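Protelomerase (Agrobacterium tumefaciens, PDB 4F43) cuts replicated telomere DNA and rejoins the strands into covalently closed hairpin ends, which it also protects, on the linear chromosome of its host. Local coordinates at a contact of chain A with DNA. Sequence-based numbering; all coordinates share one arbitrary frame.

A contact of chain A with DNA. Residues 185-186, 192, 293-294, 297, 300. With nucleotides of chain B.
Asn294 meets DA16 and DC15 at the turn of the hairpin, its flat amide at the N7 edge of the adenine. The imidazole of His293 carries the Thr300 methyl on one face, Thr300 CG2 standing 3.6 Å above the His293 ring plane towards the rim. The protein is a telomere resolvase of the ResT/TelK family, with a tyrosine-recombinase-like active site. Lys185 and His293 are probably the conserved lysine and histidine of that site. DC15 and DA16 are unpaired, while DT14 is still base-paired.

Asn294 CG is anti to the backbone N (chi1 -175°), which carries the amide past the DC15 phosphate towards DA16. There Asn294 ND2 makes a weak hydrogen bond to DA16 N7, on the Hoogsteen edge, at 3.3 Å and strongly bent. OD1 of the same amide binds a water that also binds OP2 of the DA16 phosphate. The amide reaches the base directly and the phosphate through water. Asp297 OD2 lies 3.2 Å from DA16 N6, but the N-H points away, and this is not a hydrogen bond.

His293 approaches the DC15 phosphate with CA and CB, not with the ring. The backbone N of Asn294 grips DC15 OP2 at 2.8 Å, with 144° at the hydrogen. CB of Asn294 packs against the same oxygen. Thr300 OG1 gives a short hydrogen bond to the syn lone pair of Asp297 OD1.

Lys185 NZ comes to the O5'/O4' side of the DT14 sugar, while Thr300 CG2 meets C5' of DT14 from another side. The Lys185 chain bends at chi3 (57°), which turns NZ towards the sugar. Lys185 NZ donates a hydrogen bond to DT14 O5' at 2.8 Å. A second one runs from Lys185 NZ to the ring oxygen DT14 O4' at 3.2 Å. Lys185 CE lies against the sugar. Thr192 CG2, the methyl, is turned to DC15 C5' at 3.7 Å, and Thr186 meets this carbon through its backbone.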
ATOM      1  N   LYS A 185       0.780  -2.909   6.310  1.00 34.21           N
ATOM      2  CA  LYS A 185       1.967  -2.079   6.532  1.00 28.48           C
ATOM      3  C   LYS A 185       2.219  -1.734   8.001  1.00 31.19           C
ATOM      4  O   LYS A 185       2.977  -0.811   8.304  1.00 33.06           O
ATOM      5  CB  LYS A 185       1.893  -0.790   5.707  1.00 14.66           C
ATOM      6  CG  LYS A 185       1.769  -1.002   4.206  1.00 16.54           C
ATOM      7  CD  LYS A 185       1.787   0.329   3.473  1.00 18.08           C
ATOM      8  CE  LYS A 185       3.056   1.108   3.790  1.00 19.90           C
ATOM      9  NZ  LYS A 185       3.030   2.482   3.216  1.00 20.79           N
ATOM     10  N   THR A 186       1.590  -2.475   8.908  1.00 36.06           N
ATOM     11  CA  THR A 186       1.712  -2.196  10.335  1.00 28.04           C
ATOM     12  C   THR A 186       3.052  -2.659  10.896  1.00 37.56           C
ATOM     13  O   THR A 186       3.570  -2.068  11.845  1.00 37.53           O
ATOM     14  CB  THR A 186       0.584  -2.862  11.145  1.00 19.85           C
ATOM     15  OG1 THR A 186       0.678  -4.287  11.024  1.00 30.10           O
ATOM     16  CG2 THR A 186      -0.775  -2.400  10.648  1.00 17.51           C
ATOM     17  N   THR A 192       0.070   0.071  16.554  1.00 29.66           N
ATOM     18  CA  THR A 192      -0.472   0.033  15.200  1.00 36.39           C
ATOM     19  C   THR A 192      -1.788  -0.734  15.174  1.00 41.09           C
ATOM     20  O   THR A 192      -2.211  -1.292  16.187  1.00 38.92           O
ATOM     21  CB  THR A 192       0.514  -0.612  14.208  1.00 40.48           C
ATOM     22  OG1 THR A 192       0.668  -2.003  14.516  1.00 48.26           O
ATOM     23  CG2 THR A 192       1.870   0.077  14.280  1.00 33.62           C
ATOM     24  N   HIS A 293      -3.568   4.615  11.645  1.00 22.56           N
ATOM     25  CA  HIS A 293      -2.129   4.841  11.675  1.00 34.67           C
ATOM     26  C   HIS A 293      -1.530   4.499  13.031  1.00 50.74           C
ATOM     27  O   HIS A 293      -2.241   4.107  13.957  1.00 37.37           O
ATOM     28  CB  HIS A 293      -1.808   6.297  11.326  1.00 16.16           C
ATOM     29  CG  HIS A 293      -2.025   6.636   9.886  1.00 14.55           C
ATOM     30  ND1 HIS A 293      -2.133   7.936   9.435  1.00  8.83           N
ATOM     31  CD2 HIS A 293      -2.152   5.848   8.792  1.00 11.05           C
ATOM     32  CE1 HIS A 293      -2.319   7.933   8.129  1.00  9.08           C
ATOM     33  NE2 HIS A 293      -2.334   6.679   7.712  1.00  9.34           N
ATOM     34  N   ASN A 294      -0.214   4.648  13.132  1.00 59.36           N
ATOM     35  CA  ASN A 294       0.503   4.447  14.384  1.00 54.28           C
ATOM     36  C   ASN A 294      -0.032   5.382  15.465  1.00 51.08           C
ATOM     37  O   ASN A 294      -0.520   6.471  15.161  1.00 45.22           O
ATOM     38  CB  ASN A 294       2.000   4.686  14.168  1.00 47.11           C
ATOM     39  CG  ASN A 294       2.827   4.382  15.401  1.00 53.79           C
ATOM     40  OD1 ASN A 294       2.482   3.507  16.194  1.00 58.20           O
ATOM     41  ND2 ASN A 294       3.925   5.111  15.571  1.00 56.56           N
ATOM     42  N   ASP A 297       0.480   9.398  15.753  1.00 35.33           N
ATOM     43  CA  ASP A 297       1.114   9.769  14.494  1.00 37.47           C
ATOM     44  C   ASP A 297       0.181  10.635  13.652  1.00 31.03           C
ATOM     45  O   ASP A 297      -0.882  10.186  13.225  1.00 34.54           O
ATOM     46  CB  ASP A 297       1.521   8.518  13.714  1.00 43.94           C
ATOM     47  CG  ASP A 297       2.104   8.838  12.353  1.00 50.56           C
ATOM     48  OD1 ASP A 297       1.997   7.981  11.452  1.00 62.26           O
ATOM     49  OD2 ASP A 297       2.669   9.940  12.181  1.00 41.94           O
ATOM     50  N   THR A 300       1.855  11.205   9.018  1.00 13.49           N
ATOM     51  CA  THR A 300       1.623  10.293   7.903  1.00 13.83           C
ATOM     52  C   THR A 300       0.418  10.762   7.086  1.00 28.52           C
ATOM     53  O   THR A 300       0.341  10.544   5.875  1.00 32.57           O
ATOM     54  CB  THR A 300       1.413   8.847   8.391  1.00 12.50           C
ATOM     55  OG1 THR A 300       2.554   8.429   9.150  1.00 21.86           O
ATOM     56  CG2 THR A 300       1.226   7.897   7.216  1.00  8.41           C
TER
ATOM     57  O5'  DT B  14       1.035   3.936   4.563  1.00 21.72           O
ATOM     58  C5'  DT B  14       0.972   4.261   5.946  1.00 21.74           C
ATOM     59  C4'  DT B  14       1.990   3.458   6.735  1.00 22.35           C
ATOM     60  O4'  DT B  14       3.305   3.660   6.162  1.00 21.78           O
ATOM     61  C3'  DT B  14       2.095   3.837   8.210  1.00 21.80           C
ATOM     62  O3'  DT B  14       1.960   2.673   9.017  1.00 21.79           O
ATOM     63  C2'  DT B  14       3.478   4.466   8.352  1.00 21.84           C
ATOM     64  C1'  DT B  14       4.244   3.833   7.200  1.00 21.83           C
ATOM     65  N1   DT B  14       5.353   4.680   6.683  1.00 21.86           N
ATOM     66  C2   DT B  14       6.621   4.155   6.626  1.00 24.90           C
ATOM     67  O2   DT B  14       6.889   3.023   6.983  1.00 23.79           O
ATOM     68  N3   DT B  14       7.569   5.010   6.132  1.00 30.90           N
ATOM     69  C4   DT B  14       7.383   6.308   5.700  1.00 26.66           C
ATOM     70  O4   DT B  14       8.310   6.990   5.273  1.00 21.98           O
ATOM     71  C5   DT B  14       6.029   6.795   5.787  1.00 24.59           C
ATOM     72  C7   DT B  14       5.700   8.191   5.347  1.00 27.73           C
ATOM     73  C6   DT B  14       5.090   5.968   6.267  1.00 21.87           C
ATOM     74  P    DC B  15       1.598   2.809  10.577  1.00 46.65           P
ATOM     75  OP1  DC B  15       0.592   1.773  10.904  1.00 50.61           O
ATOM     76  OP2  DC B  15       1.300   4.231  10.856  1.00 44.02           O
ATOM     77  O5'  DC B  15       2.971   2.441  11.313  1.00 81.85           O
ATOM     78  C5'  DC B  15       3.512   1.132  11.170  1.00 72.67           C
ATOM     79  C4'  DC B  15       4.977   1.074  11.569  1.00 56.84           C
ATOM     80  O4'  DC B  15       5.762   1.917  10.687  1.00 41.27           O
ATOM     81  C3'  DC B  15       5.299   1.545  12.986  1.00 51.93           C
ATOM     82  O3'  DC B  15       6.310   0.716  13.552  1.00 42.12           O
ATOM     83  C2'  DC B  15       5.825   2.955  12.745  1.00 37.82           C
ATOM     84  C1'  DC B  15       6.632   2.686  11.488  1.00 37.79           C
ATOM     85  N1   DC B  15       7.037   3.907  10.753  1.00 35.29           N
ATOM     86  C2   DC B  15       8.281   3.931  10.115  1.00 33.93           C
ATOM     87  O2   DC B  15       9.011   2.932  10.178  1.00 39.85           O
ATOM     88  N3   DC B  15       8.651   5.051   9.445  1.00 32.34           N
ATOM     89  C4   DC B  15       7.830   6.104   9.405  1.00 35.20           C
ATOM     90  N4   DC B  15       8.236   7.186   8.732  1.00 36.50           N
ATOM     91  C5   DC B  15       6.558   6.093  10.053  1.00 35.00           C
ATOM     92  C6   DC B  15       6.201   4.985  10.712  1.00 36.17           C
ATOM     93  P    DA B  16       6.900   1.039  15.012  1.00 56.77           P
ATOM     94  OP1  DA B  16       7.411  -0.225  15.586  1.00 55.91           O
ATOM     95  OP2  DA B  16       5.884   1.819  15.752  1.00 57.61           O
ATOM     96  O5'  DA B  16       8.138   2.011  14.713  1.00 57.42           O
ATOM     97  C5'  DA B  16       9.388   1.483  14.273  1.00 56.99           C
ATOM     98  C4'  DA B  16      10.259   2.563  13.654  1.00 57.81           C
ATOM     99  O4'  DA B  16       9.409   3.606  13.110  1.00 58.55           O
ATOM    100  C3'  DA B  16      11.208   3.272  14.617  1.00 58.77           C
ATOM    101  O3'  DA B  16      12.389   3.689  13.928  1.00 69.95           O
ATOM    102  C2'  DA B  16      10.374   4.476  15.036  1.00 59.36           C
ATOM    103  C1'  DA B  16       9.790   4.843  13.680  1.00 59.55           C
ATOM    104  N9   DA B  16       8.624   5.720  13.732  1.00 65.34           N
ATOM    105  C8   DA B  16       7.472   5.525  14.438  1.00 72.37           C
ATOM    106  N7   DA B  16       6.592   6.486  14.286  1.00 73.60           N
ATOM    107  C5   DA B  16       7.211   7.371  13.420  1.00 73.16           C
ATOM    108  C6   DA B  16       6.805   8.599  12.861  1.00 70.94           C
ATOM    109  N6   DA B  16       5.621   9.166  13.110  1.00 66.74           N
ATOM    110  N1   DA B  16       7.666   9.224  12.034  1.00 66.40           N
ATOM    111  C2   DA B  16       8.851   8.654  11.786  1.00 62.94           C
ATOM    112  N3   DA B  16       9.344   7.508  12.250  1.00 61.83           N
ATOM    113  C4   DA B  16       8.464   6.912  13.069  1.00 69.70           C
TER
HETATM  114  O   HOH W   1       3.555   0.770  17.094  1.00 31.89           O